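Local coordinates for protein TetR family transcriptional regulator (Clostridium perfringens, PDB 6AZH) that probably regulates transcription as a TetR-family DNA-binding protein, and is putatively linked to the control of fatty acid metabolism, at residues Met89-Leu94 against Gly156-Thr161. Residues are numbered along the deposited sequence; the frame is centred on the assembly and turned at random.
Sequences MQFELL and GSLIST
Segments 89-94 and 156-161, on helices 79-96 and 147-165 of the TetR-type C-terminal domain, cross at -40° with their axes 10.4 Å apart at closest, and all six touching residues are buried. Apolar packing centres on L158: chi1 -64° sets CG beside the backbone N, and the extended chi2 then presents both methyls to helix 79-96, CD2 among Q90, F91 and L94, CD1 at the Q90 amide. There CD2 lies 3.8 Å from Q90 CB and equally near F91 CD1, which it meets obliquely to the ring. L94, with CG anti to its backbone N (chi1 171°), slides past L158 in the opposing direction, so that the two CD2 methyls come within 3.9 Å. Q90 instead crosses L158 at about a right angle, its extended chain bringing CD and NE2 across CD1.

The tip of the F91 ring abuts two hydroxyl-bearing side chains, CE1 being 3.5 Å from T161 OG1 and CZ reaching S157 OG. The T161 hydroxyl is committed to its own helix: OG1 donates to S157 O at 2.6 Å, in the carbonyl plane, and that oxygen also accepts from T161 N.

One water forms a partial bridge: its O accepts from Q90 NE2 at 2.7 Å, donates only a long, weak bond to S157 OG, and sits over the rim of one F91 face. I178 and I181 of helix 174-187 also pack on F91. The chemistry thus implies an interior interface packed through leucine methyls and the F91 ring, its polar groups satisfied separately: S157 OG by L154 O and T161 OG1 by S157 O within helix 147-165, Q90 OE1 by Y125 OH, Q90 NE2 by the water.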
HETATM    1  N   MSE A  89      16.429  -7.399  -4.348  1.00 15.89           N
HETATM    2  CA  MSE A  89      15.576  -8.467  -4.874  1.00 20.10           C
HETATM    3  C   MSE A  89      14.105  -8.016  -4.970  1.00 19.69           C
HETATM    4  O   MSE A  89      13.454  -8.250  -5.995  1.00 19.39           O
HETATM    5  CB  MSE A  89      15.700  -9.722  -3.995  1.00 21.82           C
HETATM    6  CG  MSE A  89      14.835 -10.925  -4.415  1.00 22.00           C
HETATM    7 SE   MSE A  89      12.961 -10.800  -3.782  1.00 29.74          SE
HETATM    8  CE  MSE A  89      13.210 -11.425  -1.945  1.00 20.92           C
ATOM      9  N   GLN A  90      13.594  -7.366  -3.916  1.00 19.37           N
ATOM     10  CA  GLN A  90      12.162  -7.042  -3.870  1.00 21.74           C
ATOM     11  C   GLN A  90      11.796  -5.991  -4.903  1.00 18.96           C
ATOM     12  O   GLN A  90      10.753  -6.095  -5.561  1.00 16.86           O
ATOM     13  CB  GLN A  90      11.755  -6.542  -2.480  1.00 22.45           C
ATOM     14  CG  GLN A  90      11.734  -7.594  -1.406  1.00 22.31           C
ATOM     15  CD  GLN A  90      11.035  -7.129  -0.132  1.00 22.85           C
ATOM     16  OE1 GLN A  90      10.438  -7.934   0.575  1.00 27.75           O
ATOM     17  NE2 GLN A  90      11.104  -5.833   0.156  1.00 20.15           N
ATOM     18  N   PHE A  91      12.631  -4.960  -5.049  1.00 18.66           N
ATOM     19  CA  PHE A  91      12.312  -3.905  -6.000  1.00 19.71           C
ATOM     20  C   PHE A  91      12.473  -4.388  -7.432  1.00 21.00           C
ATOM     21  O   PHE A  91      11.677  -4.015  -8.305  1.00 20.97           O
ATOM     22  CB  PHE A  91      13.179  -2.678  -5.737  1.00 19.27           C
ATOM     23  CG  PHE A  91      12.743  -1.880  -4.535  1.00 24.87           C
ATOM     24  CD1 PHE A  91      11.468  -1.346  -4.473  1.00 23.47           C
ATOM     25  CD2 PHE A  91      13.613  -1.664  -3.475  1.00 25.94           C
ATOM     26  CE1 PHE A  91      11.056  -0.615  -3.379  1.00 23.74           C
ATOM     27  CE2 PHE A  91      13.218  -0.930  -2.373  1.00 25.18           C
ATOM     28  CZ  PHE A  91      11.935  -0.402  -2.324  1.00 24.70           C
ATOM     29  N   GLU A  92      13.467  -5.254  -7.687  1.00 18.07           N
ATOM     30  CA  GLU A  92      13.580  -5.847  -9.016  1.00 21.66           C
ATOM     31  C   GLU A  92      12.369  -6.721  -9.314  1.00 20.04           C
ATOM     32  O   GLU A  92      11.779  -6.625 -10.400  1.00 21.04           O
ATOM     33  CB  GLU A  92      14.889  -6.642  -9.148  1.00 22.42           C
ATOM     34  CG  GLU A  92      16.110  -5.742  -9.306  1.00 22.60           C
ATOM     35  CD  GLU A  92      17.426  -6.495  -9.300  1.00 30.49           C
ATOM     36  OE1 GLU A  92      17.411  -7.734  -9.161  1.00 34.78           O
ATOM     37  OE2 GLU A  92      18.484  -5.835  -9.422  1.00 31.80           O
ATOM     38  N   LEU A  93      11.947  -7.534  -8.340  1.00 19.34           N
ATOM     39  CA  LEU A  93      10.774  -8.387  -8.538  1.00 21.79           C
ATOM     40  C   LEU A  93       9.519  -7.553  -8.729  1.00 20.16           C
ATOM     41  O   LEU A  93       8.702  -7.844  -9.610  1.00 20.25           O
ATOM     42  CB  LEU A  93      10.598  -9.341  -7.356  1.00 23.37           C
ATOM     43  CG  LEU A  93       9.999 -10.712  -7.658  1.00 28.52           C
ATOM     44  CD1 LEU A  93      10.653 -11.325  -8.903  1.00 31.61           C
ATOM     45  CD2 LEU A  93      10.135 -11.647  -6.455  1.00 26.82           C
ATOM     46  N   LEU A  94       9.355  -6.506  -7.913  1.00 17.36           N
ATOM     47  CA  LEU A  94       8.232  -5.589  -8.081  1.00 18.63           C
ATOM     48  C   LEU A  94       8.220  -4.985  -9.479  1.00 21.40           C
ATOM     49  O   LEU A  94       7.183  -4.949 -10.142  1.00 20.12           O
ATOM     50  CB  LEU A  94       8.305  -4.483  -7.030  1.00 19.04           C
ATOM     51  CG  LEU A  94       7.333  -3.335  -7.212  1.00 19.26           C
ATOM     52  CD1 LEU A  94       5.930  -3.874  -7.112  1.00 21.90           C
ATOM     53  CD2 LEU A  94       7.591  -2.286  -6.138  1.00 18.44           C
ATOM     54  N   GLY A 156       6.215  -2.812   3.300  1.00 24.25           N
ATOM     55  CA  GLY A 156       5.459  -1.635   2.917  1.00 25.59           C
ATOM     56  C   GLY A 156       6.207  -0.664   2.026  1.00 25.44           C
ATOM     57  O   GLY A 156       5.566   0.098   1.297  1.00 27.07           O
ATOM     58  N   SER A 157       7.544  -0.685   2.047  1.00 21.97           N
ATOM     59  CA  SER A 157       8.303   0.088   1.062  1.00 21.71           C
ATOM     60  C   SER A 157       7.922  -0.291  -0.370  1.00 26.00           C
ATOM     61  O   SER A 157       7.985   0.556  -1.270  1.00 23.27           O
ATOM     62  CB  SER A 157       9.809  -0.080   1.273  1.00 25.40           C
ATOM     63  OG  SER A 157      10.288  -1.344   0.827  1.00 30.78           O
ATOM     64  N   LEU A 158       7.519  -1.544  -0.603  1.00 22.22           N
ATOM     65  CA  LEU A 158       7.045  -1.924  -1.932  1.00 24.23           C
ATOM     66  C   LEU A 158       5.761  -1.201  -2.286  1.00 19.01           C
ATOM     67  O   LEU A 158       5.530  -0.860  -3.452  1.00 18.34           O
ATOM     68  CB  LEU A 158       6.807  -3.424  -2.002  1.00 16.49           C
ATOM     69  CG  LEU A 158       8.070  -4.253  -1.811  1.00 22.30           C
ATOM     70  CD1 LEU A 158       7.711  -5.721  -1.805  1.00 23.08           C
ATOM     71  CD2 LEU A 158       9.070  -3.918  -2.915  1.00 24.23           C
ATOM     72  N   ILE A 159       4.890  -1.013  -1.298  1.00 20.23           N
ATOM     73  CA  ILE A 159       3.581  -0.445  -1.573  1.00 19.27           C
ATOM     74  C   ILE A 159       3.702   1.032  -1.902  1.00 18.68           C
ATOM     75  O   ILE A 159       3.163   1.504  -2.907  1.00 16.80           O
ATOM     76  CB  ILE A 159       2.625  -0.685  -0.392  1.00 20.82           C
ATOM     77  CG1 ILE A 159       2.578  -2.183  -0.073  1.00 30.42           C
ATOM     78  CG2 ILE A 159       1.249  -0.126  -0.736  1.00 25.17           C
ATOM     79  CD1 ILE A 159       1.621  -2.583   1.035  1.00 30.27           C
ATOM     80  N   SER A 160       4.406   1.789  -1.053  1.00 18.77           N
ATOM     81  CA  SER A 160       4.546   3.215  -1.313  1.00 19.91           C
ATOM     82  C   SER A 160       5.369   3.466  -2.571  1.00 19.03           C
ATOM     83  O   SER A 160       5.088   4.416  -3.313  1.00 20.00           O
ATOM     84  CB  SER A 160       5.161   3.918  -0.094  1.00 16.76           C
ATOM     85  OG  SER A 160       6.405   3.354   0.242  1.00 22.42           O
ATOM     86  N   THR A 161       6.346   2.605  -2.860  1.00 17.85           N
ATOM     87  CA  THR A 161       7.111   2.763  -4.094  1.00 18.48           C
ATOM     88  C   THR A 161       6.260   2.434  -5.317  1.00 22.08           C
ATOM     89  O   THR A 161       6.382   3.091  -6.353  1.00 21.08           O
ATOM     90  CB  THR A 161       8.371   1.897  -4.057  1.00 22.08           C
ATOM     91  OG1 THR A 161       9.135   2.261  -2.905  1.00 22.44           O
ATOM     92  CG2 THR A 161       9.220   2.120  -5.300  1.00 24.34           C
TER
HETATM   93  O   HOH W   1      12.365  -3.558  -0.698  1.00 26.60           O